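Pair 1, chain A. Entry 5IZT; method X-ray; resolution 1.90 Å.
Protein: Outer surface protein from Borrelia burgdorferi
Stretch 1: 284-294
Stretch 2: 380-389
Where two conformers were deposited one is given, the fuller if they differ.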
# COMPACT_ATOMS: atom_id res chain seq x y z
N ARG A 284 8.31 -12.94 3.36
CA ARG A 284 7.20 -13.04 2.41
C ARG A 284 5.94 -12.37 2.96
O ARG A 284 5.31 -11.56 2.28
CB ARG A 284 6.91 -14.51 2.06
CG ARG A 284 7.95 -15.17 1.15
CD ARG A 284 7.55 -16.59 0.73
NE ARG A 284 8.57 -17.15 -0.16
CZ ARG A 284 9.38 -18.15 0.16
NH1 ARG A 284 9.30 -18.72 1.36
NH2 ARG A 284 10.27 -18.60 -0.72
N GLU A 285 5.54 -12.74 4.19
CA GLU A 285 4.33 -12.15 4.77
C GLU A 285 4.45 -10.63 4.88
O GLU A 285 3.46 -9.92 4.65
CB GLU A 285 4.03 -12.75 6.15
CG GLU A 285 3.70 -14.24 6.18
CD GLU A 285 3.17 -14.69 7.56
OE1 GLU A 285 3.98 -14.93 8.48
OE2 GLU A 285 1.93 -14.77 7.73
N LEU A 286 5.62 -10.11 5.28
CA LEU A 286 5.77 -8.66 5.40
C LEU A 286 5.59 -7.98 4.05
O LEU A 286 4.84 -7.00 3.93
CB LEU A 286 7.14 -8.28 5.98
CG LEU A 286 7.37 -8.69 7.44
CD1 LEU A 286 8.85 -8.54 7.78
CD2 LEU A 286 6.51 -7.83 8.37
N MET A 287 6.28 -8.48 3.02
CA MET A 287 6.20 -7.82 1.72
C MET A 287 4.82 -8.00 1.10
O MET A 287 4.29 -7.06 0.49
CB MET A 287 7.29 -8.36 0.78
CG MET A 287 7.24 -7.70 -0.60
SD MET A 287 7.42 -5.89 -0.56
CE MET A 287 9.13 -5.72 0.00
N ILE A 288 4.22 -9.18 1.24
CA ILE A 288 2.87 -9.38 0.71
C ILE A 288 1.89 -8.41 1.37
O ILE A 288 0.99 -7.89 0.72
CB ILE A 288 2.43 -10.85 0.89
CG1 ILE A 288 3.14 -11.76 -0.12
CG2 ILE A 288 0.90 -10.99 0.76
CD1 ILE A 288 2.94 -13.25 0.14
N SER A 289 2.05 -8.17 2.68
CA SER A 289 1.13 -7.26 3.35
C SER A 289 1.27 -5.85 2.82
O SER A 289 0.28 -5.12 2.73
CB SER A 289 1.33 -7.27 4.87
OG SER A 289 2.48 -6.51 5.27
N GLY A 290 2.48 -5.44 2.45
CA GLY A 290 2.66 -4.10 1.92
C GLY A 290 2.17 -3.99 0.48
O GLY A 290 1.41 -3.08 0.14
N LEU A 291 2.60 -4.92 -0.37
CA LEU A 291 2.12 -4.92 -1.75
C LEU A 291 0.60 -4.97 -1.81
O LEU A 291 -0.03 -4.25 -2.60
CB LEU A 291 2.71 -6.12 -2.49
CG LEU A 291 4.19 -6.04 -2.82
CD1 LEU A 291 4.62 -7.36 -3.45
CD2 LEU A 291 4.45 -4.88 -3.79
N GLY A 292 -0.01 -5.85 -1.03
CA GLY A 292 -1.46 -5.95 -1.07
C GLY A 292 -2.14 -4.68 -0.59
O GLY A 292 -3.21 -4.31 -1.09
N THR A 293 -1.55 -4.00 0.39
CA THR A 293 -2.10 -2.73 0.85
C THR A 293 -2.12 -1.71 -0.28
O THR A 293 -3.14 -1.04 -0.50
CB THR A 293 -1.27 -2.19 2.01
OG1 THR A 293 -1.41 -3.05 3.13
CG2 THR A 293 -1.72 -0.78 2.42
N GLN A 294 -1.00 -1.56 -0.98
CA GLN A 294 -0.95 -0.54 -2.03
C GLN A 294 -1.82 -0.93 -3.22
O GLN A 294 -2.48 -0.08 -3.83
CB GLN A 294 0.50 -0.31 -2.47
CG GLN A 294 0.66 0.84 -3.48
CD GLN A 294 0.37 2.20 -2.88
OE1 GLN A 294 0.41 2.36 -1.66
NE2 GLN A 294 0.08 3.18 -3.73
N ASN A 380 -0.11 -6.13 12.98
CA ASN A 380 -0.60 -4.79 12.67
C ASN A 380 -0.54 -4.52 11.17
O ASN A 380 -1.45 -3.90 10.60
CB ASN A 380 0.22 -3.74 13.41
CG ASN A 380 -0.00 -3.74 14.90
OD1 ASN A 380 -1.06 -4.13 15.41
ND2 ASN A 380 1.01 -3.28 15.62
N MET A 381 0.53 -4.96 10.50
CA MET A 381 0.64 -4.74 9.06
C MET A 381 -0.39 -5.57 8.29
O MET A 381 -1.03 -5.07 7.36
CB MET A 381 2.05 -5.07 8.59
CG MET A 381 3.08 -4.06 9.10
SD MET A 381 4.79 -4.58 8.76
CE MET A 381 5.58 -2.97 8.53
N GLN A 382 -0.56 -6.84 8.67
CA GLN A 382 -1.56 -7.67 8.01
C GLN A 382 -2.98 -7.19 8.29
O GLN A 382 -3.85 -7.24 7.40
CB GLN A 382 -1.37 -9.13 8.42
CG GLN A 382 -0.10 -9.76 7.79
CD GLN A 382 0.13 -11.20 8.23
OE1 GLN A 382 -0.11 -11.56 9.38
NE2 GLN A 382 0.59 -12.04 7.29
N ASN A 383 -3.23 -6.67 9.50
CA ASN A 383 -4.56 -6.15 9.81
C ASN A 383 -4.85 -4.89 9.01
O ASN A 383 -5.99 -4.67 8.56
CB ASN A 383 -4.68 -5.89 11.32
CG ASN A 383 -4.77 -7.18 12.14
OD1 ASN A 383 -5.16 -8.22 11.61
ND2 ASN A 383 -4.43 -7.12 13.43
N ALA A 384 -3.83 -4.05 8.80
CA ALA A 384 -4.02 -2.87 7.96
C ALA A 384 -4.32 -3.27 6.51
O ALA A 384 -5.22 -2.69 5.88
CB ALA A 384 -2.80 -1.96 8.03
N ARG A 385 -3.57 -4.25 5.98
CA ARG A 385 -3.82 -4.72 4.62
C ARG A 385 -5.25 -5.22 4.47
O ARG A 385 -5.94 -4.87 3.51
CB ARG A 385 -2.83 -5.84 4.24
CG ARG A 385 -2.92 -6.30 2.77
CD ARG A 385 -4.02 -7.35 2.50
NE ARG A 385 -4.12 -7.71 1.09
CZ ARG A 385 -4.70 -6.97 0.16
NH1 ARG A 385 -5.24 -5.80 0.49
NH2 ARG A 385 -4.75 -7.38 -1.10
N GLN A 386 -5.69 -6.06 5.40
CA GLN A 386 -7.03 -6.61 5.35
C GLN A 386 -8.09 -5.52 5.44
O GLN A 386 -9.15 -5.62 4.80
CB GLN A 386 -7.19 -7.63 6.48
CG GLN A 386 -8.57 -8.25 6.62
CD GLN A 386 -8.92 -9.16 5.47
OE1 GLN A 386 -8.04 -9.68 4.78
NE2 GLN A 386 -10.22 -9.38 5.26
N SER A 387 -7.83 -4.47 6.22
CA SER A 387 -8.81 -3.41 6.35
C SER A 387 -8.96 -2.63 5.05
O SER A 387 -10.08 -2.23 4.69
CB SER A 387 -8.43 -2.46 7.49
OG SER A 387 -9.46 -1.52 7.71
N VAL A 388 -7.86 -2.39 4.34
CA VAL A 388 -7.95 -1.70 3.05
C VAL A 388 -8.73 -2.56 2.06
O VAL A 388 -9.59 -2.07 1.33
CB VAL A 388 -6.55 -1.34 2.52
CG1 VAL A 388 -6.67 -0.74 1.11
CG2 VAL A 388 -5.86 -0.32 3.44
N LEU A 389 -8.43 -3.86 2.05
CA LEU A 389 -9.13 -4.81 1.19
C LEU A 389 -10.63 -4.84 1.48
O LEU A 389 -11.45 -4.85 0.55
CB LEU A 389 -8.51 -6.20 1.39
CG LEU A 389 -9.20 -7.32 0.62
CD1 LEU A 389 -9.09 -7.00 -0.86
CD2 LEU A 389 -8.60 -8.68 0.95
O HOH W 1 1.01 -11.13 4.58

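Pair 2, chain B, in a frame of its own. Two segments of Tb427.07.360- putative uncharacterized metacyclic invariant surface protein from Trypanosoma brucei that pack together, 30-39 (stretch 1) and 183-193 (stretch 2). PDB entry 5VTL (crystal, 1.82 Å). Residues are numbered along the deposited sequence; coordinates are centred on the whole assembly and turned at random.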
# COMPACT_ATOMS: atom_id res chain seq x y z
N LEU B 30 2.86 -6.86 -0.43
CA LEU B 30 1.61 -6.90 -1.19
C LEU B 30 1.92 -6.59 -2.64
O LEU B 30 1.49 -7.30 -3.54
CB LEU B 30 0.61 -5.86 -0.66
CG LEU B 30 -0.21 -6.21 0.58
CD1 LEU B 30 -1.03 -5.02 1.07
CD2 LEU B 30 -1.13 -7.38 0.29
N ALA B 31 2.67 -5.52 -2.88
CA ALA B 31 2.98 -5.11 -4.24
C ALA B 31 3.81 -6.14 -4.98
O ALA B 31 3.58 -6.38 -6.15
CB ALA B 31 3.68 -3.76 -4.24
N ALA B 32 4.79 -6.74 -4.31
CA ALA B 32 5.59 -7.80 -4.93
C ALA B 32 4.74 -9.00 -5.31
O ALA B 32 4.93 -9.59 -6.39
CB ALA B 32 6.71 -8.24 -3.99
N ALA B 33 3.80 -9.36 -4.44
CA ALA B 33 2.91 -10.49 -4.73
C ALA B 33 2.04 -10.16 -5.93
O ALA B 33 1.72 -11.04 -6.74
CB ALA B 33 2.05 -10.82 -3.52
N ASN B 34 1.63 -8.91 -6.03
CA ASN B 34 0.78 -8.49 -7.16
C ASN B 34 1.51 -8.62 -8.49
O ASN B 34 0.91 -9.01 -9.49
CB ASN B 34 0.26 -7.07 -6.96
CG ASN B 34 -0.93 -7.02 -6.02
OD1 ASN B 34 -1.71 -7.97 -5.92
ND2 ASN B 34 -1.11 -5.88 -5.36
N VAL B 35 2.81 -8.32 -8.49
CA VAL B 35 3.64 -8.47 -9.69
C VAL B 35 3.78 -9.92 -10.04
O VAL B 35 3.65 -10.31 -11.21
CB VAL B 35 5.03 -7.85 -9.49
CG1 VAL B 35 6.01 -8.27 -10.62
CG2 VAL B 35 4.90 -6.35 -9.45
N SER B 36 4.02 -10.75 -9.04
CA SER B 36 4.22 -12.16 -9.27
C SER B 36 2.96 -12.73 -9.92
O SER B 36 3.02 -13.52 -10.88
CB SER B 36 4.47 -12.88 -7.95
OG SER B 36 5.76 -12.58 -7.45
N ASP B 37 1.82 -12.29 -9.42
CA ASP B 37 0.55 -12.79 -9.95
C ASP B 37 0.26 -12.24 -11.36
O ASP B 37 -0.32 -12.95 -12.22
CB ASP B 37 -0.59 -12.47 -9.00
CG ASP B 37 -1.81 -13.31 -9.29
OD1 ASP B 37 -1.76 -14.54 -9.06
OD2 ASP B 37 -2.82 -12.76 -9.77
N ALA B 38 0.65 -10.99 -11.61
CA ALA B 38 0.48 -10.40 -12.93
C ALA B 38 1.32 -11.15 -13.97
O ALA B 38 0.85 -11.39 -15.08
CB ALA B 38 0.84 -8.90 -12.92
N SER B 39 2.55 -11.53 -13.61
CA SER B 39 3.40 -12.30 -14.50
C SER B 39 2.79 -13.67 -14.76
O SER B 39 2.84 -14.18 -15.90
CB SER B 39 4.82 -12.42 -13.93
OG SER B 39 5.42 -11.15 -13.80
N ARG B 183 -1.96 0.95 -7.50
CA ARG B 183 -1.66 0.79 -8.92
C ARG B 183 -1.18 -0.61 -9.24
O ARG B 183 -1.54 -1.19 -10.28
CB ARG B 183 -0.63 1.83 -9.39
CG ARG B 183 -1.21 3.21 -9.50
CD ARG B 183 -0.32 4.15 -10.29
NE ARG B 183 1.04 4.29 -9.77
CZ ARG B 183 1.42 5.17 -8.84
NH1 ARG B 183 2.70 5.22 -8.48
NH2 ARG B 183 0.54 5.98 -8.26
N ALA B 184 -0.38 -1.17 -8.33
CA ALA B 184 0.10 -2.54 -8.47
C ALA B 184 -1.05 -3.54 -8.43
O ALA B 184 -1.10 -4.49 -9.22
CB ALA B 184 1.12 -2.85 -7.37
N SER B 185 -1.98 -3.34 -7.50
CA SER B 185 -3.13 -4.21 -7.35
C SER B 185 -4.03 -4.11 -8.58
O SER B 185 -4.54 -5.12 -9.10
CB SER B 185 -3.92 -3.79 -6.11
OG SER B 185 -5.11 -4.56 -6.02
N GLU B 186 -4.23 -2.89 -9.06
CA GLU B 186 -5.12 -2.70 -10.21
C GLU B 186 -4.53 -3.36 -11.47
O GLU B 186 -5.27 -3.96 -12.26
CB GLU B 186 -5.42 -1.22 -10.43
CG GLU B 186 -6.38 -0.65 -9.38
CD GLU B 186 -6.43 0.86 -9.34
OE1 GLU B 186 -5.60 1.51 -10.03
OE2 GLU B 186 -7.29 1.40 -8.60
N ALA B 187 -3.21 -3.26 -11.63
CA ALA B 187 -2.50 -3.89 -12.74
C ALA B 187 -2.64 -5.41 -12.69
O ALA B 187 -2.85 -6.06 -13.71
CB ALA B 187 -1.03 -3.50 -12.71
N ARG B 188 -2.54 -5.97 -11.51
CA ARG B 188 -2.74 -7.40 -11.36
C ARG B 188 -4.17 -7.82 -11.74
O ARG B 188 -4.37 -8.82 -12.41
CB ARG B 188 -2.45 -7.81 -9.92
CG ARG B 188 -2.74 -9.31 -9.64
CD ARG B 188 -3.18 -9.54 -8.21
NE ARG B 188 -3.87 -10.82 -8.06
CZ ARG B 188 -5.19 -10.98 -7.87
NH1 ARG B 188 -5.67 -12.21 -7.76
NH2 ARG B 188 -6.01 -9.93 -7.77
N VAL B 189 -5.15 -7.07 -11.30
CA VAL B 189 -6.54 -7.35 -11.67
C VAL B 189 -6.71 -7.28 -13.19
O VAL B 189 -7.38 -8.12 -13.77
CB VAL B 189 -7.48 -6.34 -11.01
CG1 VAL B 189 -8.91 -6.51 -11.53
CG2 VAL B 189 -7.45 -6.50 -9.50
N ALA B 190 -6.11 -6.28 -13.82
CA ALA B 190 -6.15 -6.11 -15.27
C ALA B 190 -5.48 -7.27 -15.99
O ALA B 190 -6.00 -7.76 -16.99
CB ALA B 190 -5.46 -4.79 -15.67
N ALA B 191 -4.34 -7.73 -15.49
CA ALA B 191 -3.63 -8.87 -16.09
C ALA B 191 -4.50 -10.12 -16.02
O ALA B 191 -4.58 -10.88 -16.99
CB ALA B 191 -2.30 -9.11 -15.38
N ARG B 192 -5.14 -10.34 -14.88
CA ARG B 192 -5.97 -11.53 -14.70
C ARG B 192 -7.23 -11.41 -15.57
O ARG B 192 -7.73 -12.42 -16.07
CB ARG B 192 -6.31 -11.72 -13.22
CG ARG B 192 -5.15 -12.21 -12.36
CD ARG B 192 -4.87 -13.66 -12.67
NE ARG B 192 -3.83 -14.28 -11.84
CZ ARG B 192 -3.28 -15.46 -12.12
NH1 ARG B 192 -3.65 -16.15 -13.20
NH2 ARG B 192 -2.36 -15.95 -11.31
N ALA B 193 -7.73 -10.20 -15.78
CA ALA B 193 -8.90 -10.02 -16.65
C ALA B 193 -8.55 -10.34 -18.10
O ALA B 193 -9.35 -10.97 -18.82
CB ALA B 193 -9.47 -8.62 -16.54

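Two helices that run side by side in nearly the same direction set a packing problem that very different side chains can solve. In pair 1 and pair 2 the helix axes approach to 8.5 Å in both cases, their N-to-C directions differ by 25° and 17°, and 14 central residues superpose with an RMSD of 0.5 Å. The buried areas are also close, 450 Å² and 434 Å². What differs is the chemistry at matched positions.

The clearest exchange is Gly292(A) for Asp37(B). Each faces a matched arginine, Arg385(A) or Arg188(B), whose CA-to-CB bond points toward the partner helix. In pair 1 the arginine lies across the glycine backbone, its guanidinium carrying Gly292(A) O over one face. Although Gly292(A) O is 3.0 Å from Arg385(A) NH1, the angle is too poor for a hydrogen bond. A CB on this glycine would lie 2.6 Å from Arg385(A) NE, a clash, so the arginine in this conformation occupies space that a side chain would need. In pair 2 that side chain exists, and the arginine takes another course, with chi2 at -149° rather than -84°. Asp37(B) becomes the hub of a charged cluster: Arg192(B) NH2 donates to Asp37(B) OD1 at 2.7 Å and Arg192(B) NE to Asp37(B) OD2 at 2.8 Å, both nearly linear, while Arg188(B) NE adds a weak hydrogen bond to Asp37(B) OD2 at 2.8 Å. The position of Arg192(B) is held in pair 1 by Leu389(A), which makes no contact across the stretches.

One turn earlier, Ser289(A) matches Asn34(B). The serine turns back on its own helix, Ser289(A) OG donating to Leu286(A) O at 2.8 Å, and packs against Met381(A); the asparagine reaches across, bringing Asn34(B) ND2 to 3.3 Å from Ser185(B) CA.

The neighbouring apolar contacts show scaling by size. Leu286(A) CD2 meets Met381(A) SD at 3.7 Å; the matched alanines, with shorter side chains, still touch, Ala31(B) CB to Ala184(B) CB at 4.1 Å, because their backbones lie closer, Ala31(B) CA to Ala184(B) CA at 5.7 Å against 7.4 Å from Leu286(A) CA to Met381(A) CA. At the other end, Thr293(A) and Val388(A) correspond to Ala38(B) and Ala191(B), whose CB atoms are 4.0 Å apart; the threonine also satisfies its hydroxyl within its helix, through Thr293(A) OG1 to Ser289(A) O at 2.7 Å.

Pair 1 places its direct polar link elsewhere: Gln382(A) NE2 donates to Glu285(A) OE2 at 3.1 Å, and a water bridges the same nitrogen to Glu285(A) O. The corresponding Leu30(B) and Ser185(B) form no such link. One backbone frame thus accommodates an arginine laid over glycine or a carboxylate shared by two arginines.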